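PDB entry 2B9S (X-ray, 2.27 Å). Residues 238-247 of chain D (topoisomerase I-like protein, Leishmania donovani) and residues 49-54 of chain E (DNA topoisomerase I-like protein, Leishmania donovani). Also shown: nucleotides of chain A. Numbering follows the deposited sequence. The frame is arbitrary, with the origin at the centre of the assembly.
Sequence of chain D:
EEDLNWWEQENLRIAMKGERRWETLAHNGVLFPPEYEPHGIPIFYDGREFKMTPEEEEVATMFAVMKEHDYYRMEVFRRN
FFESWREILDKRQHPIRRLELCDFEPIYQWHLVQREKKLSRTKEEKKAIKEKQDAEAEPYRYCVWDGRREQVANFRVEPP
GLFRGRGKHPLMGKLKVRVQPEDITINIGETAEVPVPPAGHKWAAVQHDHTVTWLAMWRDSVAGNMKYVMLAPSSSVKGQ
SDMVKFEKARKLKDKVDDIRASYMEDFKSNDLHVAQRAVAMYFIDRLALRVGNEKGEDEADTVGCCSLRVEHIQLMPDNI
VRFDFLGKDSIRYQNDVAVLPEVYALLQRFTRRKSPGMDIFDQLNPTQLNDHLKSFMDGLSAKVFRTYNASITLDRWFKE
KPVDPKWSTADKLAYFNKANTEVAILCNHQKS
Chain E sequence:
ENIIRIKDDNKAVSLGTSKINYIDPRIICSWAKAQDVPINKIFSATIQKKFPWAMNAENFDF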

ATOM      1  N   LYS D 238      16.248   2.653   1.396  1.00 30.49           N
ATOM      2  CA  LYS D 238      15.147   1.993   0.703  1.00 30.38           C
ATOM      3  C   LYS D 238      15.722   1.071  -0.349  1.00 29.90           C
ATOM      4  O   LYS D 238      15.231  -0.039  -0.531  1.00 29.45           O
ATOM      5  CB  LYS D 238      14.194   2.998   0.043  1.00 29.85           C
ATOM      6  CG  LYS D 238      13.332   3.819   1.015  1.00 32.66           C
ATOM      7  CD  LYS D 238      12.238   2.991   1.712  1.00 32.75           C
ATOM      8  CE  LYS D 238      11.386   3.889   2.586  1.00 32.71           C
ATOM      9  NZ  LYS D 238      10.379   3.152   3.403  1.00 34.72           N
ATOM     10  N   GLY D 239      16.775   1.548  -1.023  1.00 30.02           N
ATOM     11  CA  GLY D 239      17.414   0.836  -2.123  1.00 27.60           C
ATOM     12  C   GLY D 239      18.019  -0.450  -1.653  1.00 28.16           C
ATOM     13  O   GLY D 239      17.857  -1.483  -2.293  1.00 29.04           O
ATOM     14  N   GLN D 240      18.695  -0.378  -0.509  1.00 29.51           N
ATOM     15  CA  GLN D 240      19.419  -1.504   0.059  1.00 31.39           C
ATOM     16  C   GLN D 240      18.477  -2.571   0.567  1.00 32.50           C
ATOM     17  O   GLN D 240      18.728  -3.764   0.379  1.00 33.21           O
ATOM     18  CB  GLN D 240      20.316  -1.037   1.211  1.00 32.11           C
ATOM     19  CG  GLN D 240      21.394  -0.075   0.797  1.00 32.43           C
ATOM     20  CD  GLN D 240      22.203   0.440   1.949  1.00 32.90           C
ATOM     21  OE1 GLN D 240      22.010   0.033   3.089  1.00 34.89           O
ATOM     22  NE2 GLN D 240      23.131   1.335   1.659  1.00 33.18           N
ATOM     23  N   SER D 241      17.401  -2.156   1.229  1.00 34.13           N
ATOM     24  CA  SER D 241      16.407  -3.127   1.686  1.00 35.93           C
ATOM     25  C   SER D 241      15.652  -3.697   0.476  1.00 35.68           C
ATOM     26  O   SER D 241      15.263  -4.859   0.456  1.00 35.10           O
ATOM     27  CB  SER D 241      15.494  -2.539   2.777  1.00 37.13           C
ATOM     28  OG  SER D 241      14.505  -1.694   2.239  1.00 37.60           O
ATOM     29  N   ASP D 242      15.519  -2.883  -0.561  1.00 36.81           N
ATOM     30  CA  ASP D 242      14.933  -3.321  -1.823  1.00 38.60           C
ATOM     31  C   ASP D 242      15.747  -4.387  -2.581  1.00 39.54           C
ATOM     32  O   ASP D 242      15.181  -5.280  -3.211  1.00 39.02           O
ATOM     33  CB  ASP D 242      14.744  -2.111  -2.718  1.00 40.48           C
ATOM     34  CG  ASP D 242      13.409  -2.087  -3.374  1.00 42.63           C
ATOM     35  OD1 ASP D 242      12.527  -2.878  -2.979  1.00 44.26           O
ATOM     36  OD2 ASP D 242      13.230  -1.256  -4.284  1.00 45.56           O
ATOM     37  N   MET D 243      17.074  -4.278  -2.538  1.00 40.18           N
ATOM     38  CA  MET D 243      17.936  -5.257  -3.180  1.00 42.00           C
ATOM     39  C   MET D 243      18.000  -6.559  -2.375  1.00 38.89           C
ATOM     40  O   MET D 243      18.000  -7.654  -2.934  1.00 37.17           O
ATOM     41  CB  MET D 243      19.346  -4.693  -3.373  1.00 43.94           C
ATOM     42  CG  MET D 243      20.203  -5.614  -4.241  1.00 47.30           C
ATOM     43  SD  MET D 243      21.933  -5.608  -3.811  1.00 50.31           S
ATOM     44  CE  MET D 243      22.531  -4.262  -4.842  1.00 49.96           C
ATOM     45  N   VAL D 244      18.077  -6.419  -1.059  1.00 37.27           N
ATOM     46  CA  VAL D 244      18.077  -7.545  -0.137  1.00 36.26           C
ATOM     47  C   VAL D 244      16.811  -8.404  -0.312  1.00 35.14           C
ATOM     48  O   VAL D 244      16.872  -9.642  -0.338  1.00 34.63           O
ATOM     49  CB  VAL D 244      18.276  -7.022   1.302  1.00 36.96           C
ATOM     50  CG1 VAL D 244      17.771  -7.997   2.352  1.00 37.34           C
ATOM     51  CG2 VAL D 244      19.764  -6.673   1.518  1.00 36.98           C
ATOM     52  N   LYS D 245      15.682  -7.725  -0.481  1.00 33.16           N
ATOM     53  CA  LYS D 245      14.411  -8.342  -0.845  1.00 31.36           C
ATOM     54  C   LYS D 245      14.469  -9.197  -2.142  1.00 31.88           C
ATOM     55  O   LYS D 245      13.969 -10.339  -2.181  1.00 29.69           O
ATOM     56  CB  LYS D 245      13.357  -7.242  -0.967  1.00 28.85           C
ATOM     57  CG  LYS D 245      12.005  -7.671  -1.487  1.00 26.12           C
ATOM     58  CD  LYS D 245      11.131  -6.454  -1.732  1.00 24.37           C
ATOM     59  CE  LYS D 245      11.225  -6.001  -3.175  1.00 25.60           C
ATOM     60  NZ  LYS D 245      10.480  -4.729  -3.446  1.00 22.90           N
ATOM     61  N   PHE D 246      15.049  -8.642  -3.204  1.00 29.91           N
ATOM     62  CA  PHE D 246      15.195  -9.409  -4.440  1.00 31.84           C
ATOM     63  C   PHE D 246      16.233 -10.518  -4.328  1.00 32.57           C
ATOM     64  O   PHE D 246      16.098 -11.560  -4.967  1.00 34.02           O
ATOM     65  CB  PHE D 246      15.467  -8.503  -5.629  1.00 29.74           C
ATOM     66  CG  PHE D 246      14.268  -7.753  -6.077  1.00 28.92           C
ATOM     67  CD1 PHE D 246      14.217  -6.368  -5.967  1.00 28.76           C
ATOM     68  CD2 PHE D 246      13.164  -8.425  -6.593  1.00 28.61           C
ATOM     69  CE1 PHE D 246      13.102  -5.665  -6.389  1.00 27.21           C
ATOM     70  CE2 PHE D 246      12.027  -7.723  -7.008  1.00 26.25           C
ATOM     71  CZ  PHE D 246      12.007  -6.345  -6.906  1.00 29.15           C
ATOM     72  N   GLU D 247      17.249 -10.308  -3.494  1.00 34.98           N
ATOM     73  CA  GLU D 247      18.228 -11.361  -3.219  1.00 35.38           C
ATOM     74  C   GLU D 247      17.628 -12.536  -2.451  1.00 35.83           C
ATOM     75  O   GLU D 247      18.077 -13.662  -2.654  1.00 34.66           O
ATOM     76  CB  GLU D 247      19.487 -10.825  -2.523  1.00 36.09           C
ATOM     77  CG  GLU D 247      20.332  -9.869  -3.399  1.00 37.84           C
ATOM     78  CD  GLU D 247      20.955 -10.546  -4.614  1.00 37.31           C
ATOM     79  OE1 GLU D 247      21.782 -11.455  -4.427  1.00 39.26           O
ATOM     80  OE2 GLU D 247      20.630 -10.172  -5.756  1.00 37.52           O
TER
ATOM     81  N   LYS E  49      15.386   6.644 -10.752  1.00 40.12           N
ATOM     82  CA  LYS E  49      16.018   7.131  -9.518  1.00 40.14           C
ATOM     83  C   LYS E  49      15.768   6.198  -8.303  1.00 38.57           C
ATOM     84  O   LYS E  49      16.465   6.280  -7.288  1.00 39.39           O
ATOM     85  CB  LYS E  49      15.572   8.602  -9.222  1.00 40.78           C
ATOM     86  N   LYS E  50      14.779   5.310  -8.424  1.00 37.48           N
ATOM     87  CA  LYS E  50      14.495   4.279  -7.415  1.00 35.58           C
ATOM     88  C   LYS E  50      15.464   3.098  -7.507  1.00 34.70           C
ATOM     89  O   LYS E  50      15.793   2.458  -6.495  1.00 34.46           O
ATOM     90  CB  LYS E  50      13.065   3.760  -7.572  1.00 35.01           C
ATOM     91  CG  LYS E  50      12.716   2.662  -6.601  1.00 35.47           C
ATOM     92  CD  LYS E  50      11.309   2.167  -6.738  1.00 36.24           C
ATOM     93  CE  LYS E  50      10.923   1.450  -5.465  1.00 36.35           C
ATOM     94  NZ  LYS E  50       9.602   0.778  -5.549  1.00 38.74           N
ATOM     95  N   PHE E  51      15.921   2.823  -8.724  1.00 32.82           N
ATOM     96  CA  PHE E  51      16.650   1.606  -9.030  1.00 32.63           C
ATOM     97  C   PHE E  51      18.096   1.812  -9.545  1.00 35.97           C
ATOM     98  O   PHE E  51      18.532   1.058 -10.431  1.00 38.26           O
ATOM     99  CB  PHE E  51      15.862   0.822 -10.080  1.00 29.96           C
ATOM    100  CG  PHE E  51      14.555   0.208  -9.575  1.00 30.10           C
ATOM    101  CD1 PHE E  51      14.491  -0.472  -8.352  1.00 29.89           C
ATOM    102  CD2 PHE E  51      13.405   0.272 -10.348  1.00 27.02           C
ATOM    103  CE1 PHE E  51      13.308  -1.055  -7.923  1.00 29.19           C
ATOM    104  CE2 PHE E  51      12.226  -0.307  -9.921  1.00 27.59           C
ATOM    105  CZ  PHE E  51      12.176  -0.979  -8.710  1.00 27.89           C
ATOM    106  N   PRO E  52      18.867   2.776  -8.970  1.00 36.30           N
ATOM    107  CA  PRO E  52      20.177   3.115  -9.553  1.00 37.03           C
ATOM    108  C   PRO E  52      21.205   1.992  -9.420  1.00 37.04           C
ATOM    109  O   PRO E  52      22.163   1.933 -10.187  1.00 38.38           O
ATOM    110  CB  PRO E  52      20.620   4.313  -8.713  1.00 35.92           C
ATOM    111  CG  PRO E  52      19.982   4.100  -7.423  1.00 36.25           C
ATOM    112  CD  PRO E  52      18.629   3.565  -7.748  1.00 35.45           C
ATOM    113  N   TRP E  53      20.982   1.120  -8.444  1.00 35.74           N
ATOM    114  CA  TRP E  53      21.810  -0.039  -8.169  1.00 34.07           C
ATOM    115  C   TRP E  53      21.578  -1.175  -9.182  1.00 33.84           C
ATOM    116  O   TRP E  53      22.325  -2.157  -9.211  1.00 33.08           O
ATOM    117  CB  TRP E  53      21.524  -0.514  -6.733  1.00 34.05           C
ATOM    118  CG  TRP E  53      20.038  -0.810  -6.429  1.00 33.64           C
ATOM    119  CD1 TRP E  53      19.103   0.067  -5.906  1.00 32.96           C
ATOM    120  CD2 TRP E  53      19.343  -2.060  -6.627  1.00 32.72           C
ATOM    121  NE1 TRP E  53      17.885  -0.568  -5.767  1.00 32.21           N
ATOM    122  CE2 TRP E  53      17.998  -1.866  -6.202  1.00 33.40           C
ATOM    123  CE3 TRP E  53      19.721  -3.319  -7.121  1.00 32.20           C
ATOM    124  CZ2 TRP E  53      17.024  -2.902  -6.251  1.00 33.35           C
ATOM    125  CZ3 TRP E  53      18.748  -4.349  -7.179  1.00 33.64           C
ATOM    126  CH2 TRP E  53      17.413  -4.124  -6.734  1.00 33.38           C
ATOM    127  N   ALA E  54      20.585  -0.991 -10.038  1.00 34.66           N
ATOM    128  CA  ALA E  54      20.205  -1.990 -11.015  1.00 36.82           C
ATOM    129  C   ALA E  54      20.446  -1.552 -12.458  1.00 39.04           C
ATOM    130  O   ALA E  54      20.289  -2.332 -13.380  1.00 37.61           O
ATOM    131  CB  ALA E  54      18.770  -2.362 -10.830  1.00 36.77           C
TER
ATOM    132  P    DT A  10       7.331  -5.157  -1.288  1.00 24.45           P
ATOM    133  OP1  DT A  10       7.467  -6.574  -1.611  1.00 21.37           O
ATOM    134  OP2  DT A  10       8.068  -4.081  -2.003  1.00 25.80           O
ATOM    135  O5'  DT A  10       5.788  -4.772  -1.453  1.00 24.12           O
ATOM    136  C5'  DT A  10       4.731  -5.727  -1.234  1.00 21.60           C
ATOM    137  C4'  DT A  10       3.394  -5.096  -1.546  1.00 22.46           C
ATOM    138  O4'  DT A  10       3.174  -3.901  -0.761  1.00 25.17           O
ATOM    139  C3'  DT A  10       3.218  -4.610  -2.987  1.00 23.88           C
ATOM    140  O3'  DT A  10       1.979  -5.075  -3.427  1.00 24.53           O
ATOM    141  C2'  DT A  10       3.186  -3.088  -2.940  1.00 23.12           C
ATOM    142  C1'  DT A  10       2.527  -2.923  -1.586  1.00 21.84           C
ATOM    143  N1   DT A  10       2.695  -1.612  -0.923  1.00 22.04           N
ATOM    144  C2   DT A  10       1.568  -0.991  -0.407  1.00 20.27           C
ATOM    145  O2   DT A  10       0.447  -1.446  -0.504  1.00 21.13           O
ATOM    146  N3   DT A  10       1.806   0.204   0.221  1.00 19.38           N
ATOM    147  C4   DT A  10       3.038   0.833   0.385  1.00 19.37           C
ATOM    148  O4   DT A  10       3.120   1.910   0.984  1.00 20.95           O
ATOM    149  C5   DT A  10       4.173   0.148  -0.187  1.00 19.37           C
ATOM    150  C7   DT A  10       5.546   0.784  -0.196  1.00 20.13           C
ATOM    151  C6   DT A  10       3.959  -1.041  -0.794  1.00 20.34           C
ATOM    152  P    DT A   9      10.467  -0.939   3.511  1.00 30.19           P
ATOM    153  OP1  DT A   9      11.744  -1.385   2.937  1.00 34.42           O
ATOM    154  OP2  DT A   9      10.058   0.461   3.422  1.00 29.23           O
ATOM    155  O5'  DT A   9       9.370  -1.900   2.834  1.00 28.90           O
ATOM    156  C5'  DT A   9       9.460  -3.339   2.970  1.00 25.23           C
ATOM    157  C4'  DT A   9       8.242  -4.029   2.350  1.00 24.61           C
ATOM    158  O4'  DT A   9       6.975  -3.636   2.944  1.00 21.09           O
ATOM    159  C3'  DT A   9       8.075  -3.798   0.846  1.00 24.21           C
ATOM    160  O3'  DT A   9       7.638  -5.030   0.266  1.00 23.84           O
ATOM    161  C2'  DT A   9       7.043  -2.668   0.789  1.00 23.04           C
ATOM    162  C1'  DT A   9       6.140  -3.075   1.955  1.00 21.89           C
ATOM    163  N1   DT A   9       5.422  -1.955   2.604  1.00 22.26           N
ATOM    164  C2   DT A   9       4.048  -2.000   2.670  1.00 22.03           C
ATOM    165  O2   DT A   9       3.394  -2.927   2.187  1.00 22.60           O
ATOM    166  N3   DT A   9       3.489  -0.921   3.321  1.00 18.93           N
ATOM    167  C4   DT A   9       4.146   0.158   3.882  1.00 20.23           C
ATOM    168  O4   DT A   9       3.531   1.068   4.433  1.00 21.10           O
ATOM    169  C5   DT A   9       5.591   0.150   3.758  1.00 21.60           C
ATOM    170  C7   DT A   9       6.458   1.284   4.269  1.00 20.45           C
ATOM    171  C6   DT A   9       6.141  -0.900   3.130  1.00 20.89           C
HETATM  172  O   HOH W   1      15.381   0.261  -4.895  1.00 26.15           O

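Along chain E, Lys E49, whose side chain is modelled only to CB, stays clear of the chain D helix, and the contact begins at Lys E50. Its extended side chain runs past Asp D242, with CE 3.7 Å from OD2; the charged ends remain too far apart for a salt bridge, NZ of Lys E50 lying 4.3 Å from OD2 of Asp D242. The other carboxylate oxygen, OD1 of Asp D242, is instead paired within the helix to NZ of Lys D245 (2.8 Å), which also donates to OP2 of DT10 (2.9 Å). Phe E51 adds its ring, CE1 approaching OD2 of Asp D242 at 3.6 Å.

Pro E52 makes no contact, and Trp E53 dominates the interface. CB of Met D243 sits 3.8 Å from the centroid of the six-membered ring, almost on its normal, while CG packs 3.5 Å from CZ3 of Trp E53. Phe D246 meets the indole at its edge, with CD1 4.0 Å from CH2 of Trp E53. Gly D239 has no side chain, and its backbone comes close to the indole, with O 3.6 Å from NE1 of Trp E53; this pair is not a hydrogen bond.

No direct hydrogen bond joins the stretches. A water bridges them, accepting from NE1 of Trp E53 (2.8 Å) and lying 2.7 Å from both OD2 of Asp D242 and O of Lys E50.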